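Local coordinates for tail spike protein gp49 (Pseudomonas phage LKA1, PDB 4RU4) that probably cleaves the O-specific polysaccharide of Pseudomonas as a tailspike lyase, degrading the host envelope during phage entry, at residues Asn141-Pro153 and Leu187-Val201. Sequence-based numbering, arbitrary orientation.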
# COMPACT_ATOMS: atom_id res chain seq x y z
N ASN B 141 2.30 6.53 40.14
CA ASN B 141 2.06 5.10 40.19
C ASN B 141 2.08 4.49 38.78
O ASN B 141 1.03 4.09 38.25
CB ASN B 141 0.74 4.78 40.91
CG ASN B 141 0.53 3.29 41.09
OD1 ASN B 141 1.48 2.55 41.27
ND2 ASN B 141 -0.72 2.84 40.99
N LEU B 142 3.28 4.44 38.20
CA LEU B 142 3.48 3.98 36.82
C LEU B 142 4.67 3.02 36.73
O LEU B 142 5.66 3.22 37.44
CB LEU B 142 3.73 5.18 35.90
CG LEU B 142 2.56 6.15 35.72
CD1 LEU B 142 3.03 7.38 34.97
CD2 LEU B 142 1.43 5.46 34.96
N VAL B 143 4.56 2.00 35.89
CA VAL B 143 5.70 1.16 35.50
C VAL B 143 5.76 1.03 33.98
O VAL B 143 4.80 1.42 33.28
CB VAL B 143 5.65 -0.27 36.12
CG1 VAL B 143 5.76 -0.21 37.63
CG2 VAL B 143 4.38 -1.02 35.69
N ALA B 144 6.87 0.48 33.47
CA ALA B 144 7.05 0.32 32.04
C ALA B 144 5.85 -0.41 31.43
O ALA B 144 5.36 -1.39 32.00
CB ALA B 144 8.34 -0.44 31.76
N GLY B 145 5.37 0.07 30.29
CA GLY B 145 4.25 -0.55 29.61
C GLY B 145 2.92 0.10 29.99
O GLY B 145 1.91 -0.10 29.32
N ASP B 146 2.91 0.89 31.06
CA ASP B 146 1.66 1.53 31.48
C ASP B 146 1.28 2.62 30.47
O ASP B 146 2.13 3.12 29.73
CB ASP B 146 1.76 2.15 32.89
CG ASP B 146 1.62 1.13 34.02
OD1 ASP B 146 1.30 -0.06 33.77
OD2 ASP B 146 1.81 1.52 35.18
N VAL B 147 0.00 2.99 30.45
CA VAL B 147 -0.50 4.02 29.52
C VAL B 147 -1.17 5.14 30.28
O VAL B 147 -1.94 4.91 31.21
CB VAL B 147 -1.49 3.40 28.49
CG1 VAL B 147 -2.15 4.48 27.61
CG2 VAL B 147 -0.74 2.37 27.65
N PHE B 148 -0.84 6.37 29.91
CA PHE B 148 -1.51 7.52 30.50
C PHE B 148 -1.90 8.53 29.45
O PHE B 148 -1.36 8.52 28.33
CB PHE B 148 -0.68 8.15 31.64
CG PHE B 148 0.65 8.75 31.20
CD1 PHE B 148 0.73 10.07 30.80
CD2 PHE B 148 1.83 8.01 31.29
CE1 PHE B 148 1.93 10.64 30.45
CE2 PHE B 148 3.05 8.57 30.93
CZ PHE B 148 3.10 9.89 30.52
N ILE B 149 -2.85 9.38 29.81
CA ILE B 149 -3.33 10.45 28.96
C ILE B 149 -2.98 11.80 29.57
O ILE B 149 -3.28 12.07 30.74
CB ILE B 149 -4.87 10.41 28.85
CG1 ILE B 149 -5.33 9.15 28.13
CG2 ILE B 149 -5.38 11.66 28.09
CD1 ILE B 149 -6.84 8.87 28.27
N ILE B 150 -2.31 12.63 28.79
CA ILE B 150 -2.18 14.04 29.13
C ILE B 150 -3.42 14.72 28.56
O ILE B 150 -3.73 14.54 27.37
CB ILE B 150 -0.93 14.62 28.46
CG1 ILE B 150 0.32 13.85 28.93
CG2 ILE B 150 -0.84 16.15 28.68
CD1 ILE B 150 1.61 14.24 28.21
N TYR B 151 -4.13 15.50 29.38
CA TYR B 151 -5.39 16.12 28.94
C TYR B 151 -5.46 17.59 29.29
O TYR B 151 -5.20 17.97 30.43
CB TYR B 151 -6.57 15.40 29.60
CG TYR B 151 -7.92 16.06 29.41
CD1 TYR B 151 -8.48 16.19 28.14
CD2 TYR B 151 -8.66 16.50 30.51
CE1 TYR B 151 -9.71 16.79 27.95
CE2 TYR B 151 -9.92 17.08 30.34
CZ TYR B 151 -10.43 17.22 29.07
OH TYR B 151 -11.66 17.80 28.88
N ASN B 152 -5.82 18.40 28.31
CA ASN B 152 -6.04 19.83 28.53
C ASN B 152 -7.55 20.12 28.54
O ASN B 152 -8.20 20.05 27.50
CB ASN B 152 -5.35 20.63 27.44
CG ASN B 152 -5.41 22.13 27.70
OD1 ASN B 152 -6.29 22.61 28.41
ND2 ASN B 152 -4.47 22.88 27.12
N PRO B 153 -8.12 20.44 29.72
CA PRO B 153 -9.57 20.67 29.77
C PRO B 153 -9.99 21.96 29.08
O PRO B 153 -11.20 22.18 28.97
CB PRO B 153 -9.87 20.80 31.28
CG PRO B 153 -8.59 20.47 32.00
CD PRO B 153 -7.46 20.65 31.02
N LEU B 187 6.28 13.00 21.93
CA LEU B 187 5.03 13.76 22.01
C LEU B 187 4.70 14.47 20.70
O LEU B 187 5.58 15.06 20.08
CB LEU B 187 5.11 14.80 23.13
CG LEU B 187 5.17 14.32 24.60
CD1 LEU B 187 5.30 15.53 25.50
CD2 LEU B 187 3.92 13.48 25.02
N TYR B 188 3.43 14.41 20.29
CA TYR B 188 2.95 15.15 19.13
C TYR B 188 2.88 16.65 19.41
O TYR B 188 2.99 17.45 18.49
CB TYR B 188 1.55 14.70 18.73
CG TYR B 188 1.53 13.41 17.94
CD1 TYR B 188 1.48 12.18 18.58
CD2 TYR B 188 1.56 13.44 16.54
CE1 TYR B 188 1.45 10.99 17.87
CE2 TYR B 188 1.52 12.24 15.80
CZ TYR B 188 1.48 11.03 16.49
OH TYR B 188 1.46 9.84 15.80
N ALA B 189 2.70 17.03 20.67
CA ALA B 189 2.47 18.45 21.01
C ALA B 189 3.15 18.85 22.30
O ALA B 189 3.57 18.00 23.11
CB ALA B 189 0.93 18.76 21.10
N ALA B 190 3.23 20.16 22.49
CA ALA B 190 3.82 20.76 23.68
C ALA B 190 2.69 21.03 24.66
O ALA B 190 1.55 21.29 24.23
CB ALA B 190 4.50 22.09 23.29
N TYR B 191 2.98 20.99 25.95
CA TYR B 191 1.99 21.25 27.01
C TYR B 191 2.58 22.16 28.09
O TYR B 191 3.72 21.94 28.54
CB TYR B 191 1.51 19.95 27.65
CG TYR B 191 0.94 19.03 26.61
CD1 TYR B 191 -0.33 19.25 26.10
CD2 TYR B 191 1.70 17.99 26.08
CE1 TYR B 191 -0.85 18.45 25.10
CE2 TYR B 191 1.20 17.18 25.07
CZ TYR B 191 -0.08 17.41 24.58
OH TYR B 191 -0.58 16.61 23.56
N ASP B 192 1.78 23.16 28.48
CA ASP B 192 2.03 24.01 29.64
C ASP B 192 1.59 23.19 30.85
O ASP B 192 0.42 22.79 30.94
CB ASP B 192 1.17 25.27 29.52
CG ASP B 192 1.37 26.26 30.68
OD1 ASP B 192 1.85 25.87 31.77
OD2 ASP B 192 1.02 27.45 30.49
N GLY B 193 2.52 22.94 31.77
CA GLY B 193 2.27 22.05 32.89
C GLY B 193 1.09 22.53 33.72
O GLY B 193 0.39 21.73 34.34
N ALA B 194 0.86 23.84 33.72
CA ALA B 194 -0.20 24.42 34.52
C ALA B 194 -1.57 24.24 33.90
O ALA B 194 -2.59 24.58 34.51
CB ALA B 194 0.06 25.90 34.78
N THR B 195 -1.63 23.72 32.68
CA THR B 195 -2.91 23.61 31.99
C THR B 195 -3.40 22.18 31.73
O THR B 195 -4.48 22.00 31.15
CB THR B 195 -2.84 24.28 30.63
OG1 THR B 195 -1.90 23.57 29.82
CG2 THR B 195 -2.37 25.70 30.78
N VAL B 196 -2.64 21.16 32.14
CA VAL B 196 -3.03 19.78 31.83
C VAL B 196 -3.26 18.96 33.10
O VAL B 196 -2.64 19.21 34.14
CB VAL B 196 -2.02 19.07 30.88
CG1 VAL B 196 -2.14 19.59 29.44
CG2 VAL B 196 -0.57 19.25 31.37
N ALA B 197 -4.18 17.99 33.00
CA ALA B 197 -4.39 17.00 34.04
C ALA B 197 -4.00 15.66 33.42
O ALA B 197 -4.28 15.40 32.25
CB ALA B 197 -5.86 16.95 34.44
N ILE B 198 -3.34 14.82 34.22
CA ILE B 198 -2.78 13.56 33.74
C ILE B 198 -3.55 12.40 34.39
O ILE B 198 -3.90 12.46 35.57
CB ILE B 198 -1.26 13.43 34.10
CG1 ILE B 198 -0.54 14.78 33.98
CG2 ILE B 198 -0.55 12.34 33.24
CD1 ILE B 198 -0.68 15.47 32.56
N TYR B 199 -3.81 11.35 33.62
CA TYR B 199 -4.63 10.24 34.05
C TYR B 199 -4.04 8.95 33.55
O TYR B 199 -3.73 8.83 32.36
CB TYR B 199 -6.02 10.34 33.39
CG TYR B 199 -6.79 11.56 33.84
CD1 TYR B 199 -7.52 11.53 35.03
CD2 TYR B 199 -6.80 12.72 33.08
CE1 TYR B 199 -8.23 12.63 35.45
CE2 TYR B 199 -7.51 13.84 33.50
CZ TYR B 199 -8.23 13.78 34.68
OH TYR B 199 -8.95 14.88 35.10
N LYS B 200 -3.95 7.98 34.46
CA LYS B 200 -3.54 6.63 34.12
C LYS B 200 -4.74 5.91 33.52
O LYS B 200 -5.87 6.04 34.02
CB LYS B 200 -3.10 5.88 35.38
CG LYS B 200 -2.46 4.51 35.09
CD LYS B 200 -1.89 3.93 36.39
CE LYS B 200 -1.37 2.51 36.21
NZ LYS B 200 -0.83 1.97 37.52
N VAL B 201 -4.51 5.12 32.48
CA VAL B 201 -5.61 4.34 31.93
C VAL B 201 -5.58 2.96 32.56
O VAL B 201 -4.65 2.18 32.33
CB VAL B 201 -5.57 4.26 30.40
CG1 VAL B 201 -6.76 3.47 29.89
CG2 VAL B 201 -5.56 5.66 29.82
O HOH W 1 1.16 0.10 37.24
O HOH W 2 -1.82 1.60 32.28
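Lys-200 reaches across to Asn-141 and Asp-146, in the loop that leads into strand 147-151, and its ammonium group is gripped from several directions. Lys-200 has CG anti to the backbone N (chi1 -172°) and an extended side chain beyond it, which carries its NZ past the CD2 methyl of Leu-142 to donate a hydrogen bond to the carbonyl O of Asn-141, 2.9 Å away. A longer salt bridge joins Lys-200 NZ to OD2 of Asp-146 at 3.6 Å, and water 1 bridges the same two groups, giving a hydrogen to OD2 and accepting one from NZ. That carboxylate oxygen also takes the backbone N-H of Val-143 from above the carboxylate plane, across the type II turn from Val-143 to Asp-146.

Strands 147-151 and 197-201 then run antiparallel in the Ig-like domain that projects from the side of the beta-helix. Ile-149 pairs with Tyr-199 through two bonds, N to O at 2.8 Å and O to N at 3.0 Å, and Tyr-151 pairs with Ala-197 in the same way. Val-201 N donates to Val-147 O at 2.9 Å, while Val-147 N and Val-201 O are joined through water 2, which accepts from the first and donates to the second. Along its other edge strand 147-151 bonds to strand 168-177.

On one face, Ile-150 sets CG2 over the ring of Tyr-191, 3.9 Å from the centroid and 9° off the normal, a CH-pi contact; Val-196 and Ile-198 touch the same methyl. The hydroxyl of Tyr-191 is hydrogen-bonded to Glu-169. On the opposite face, Ile-149 CD1 lies 3.8 Å from Val-201 CG2, and both side chains pack on Leu-118.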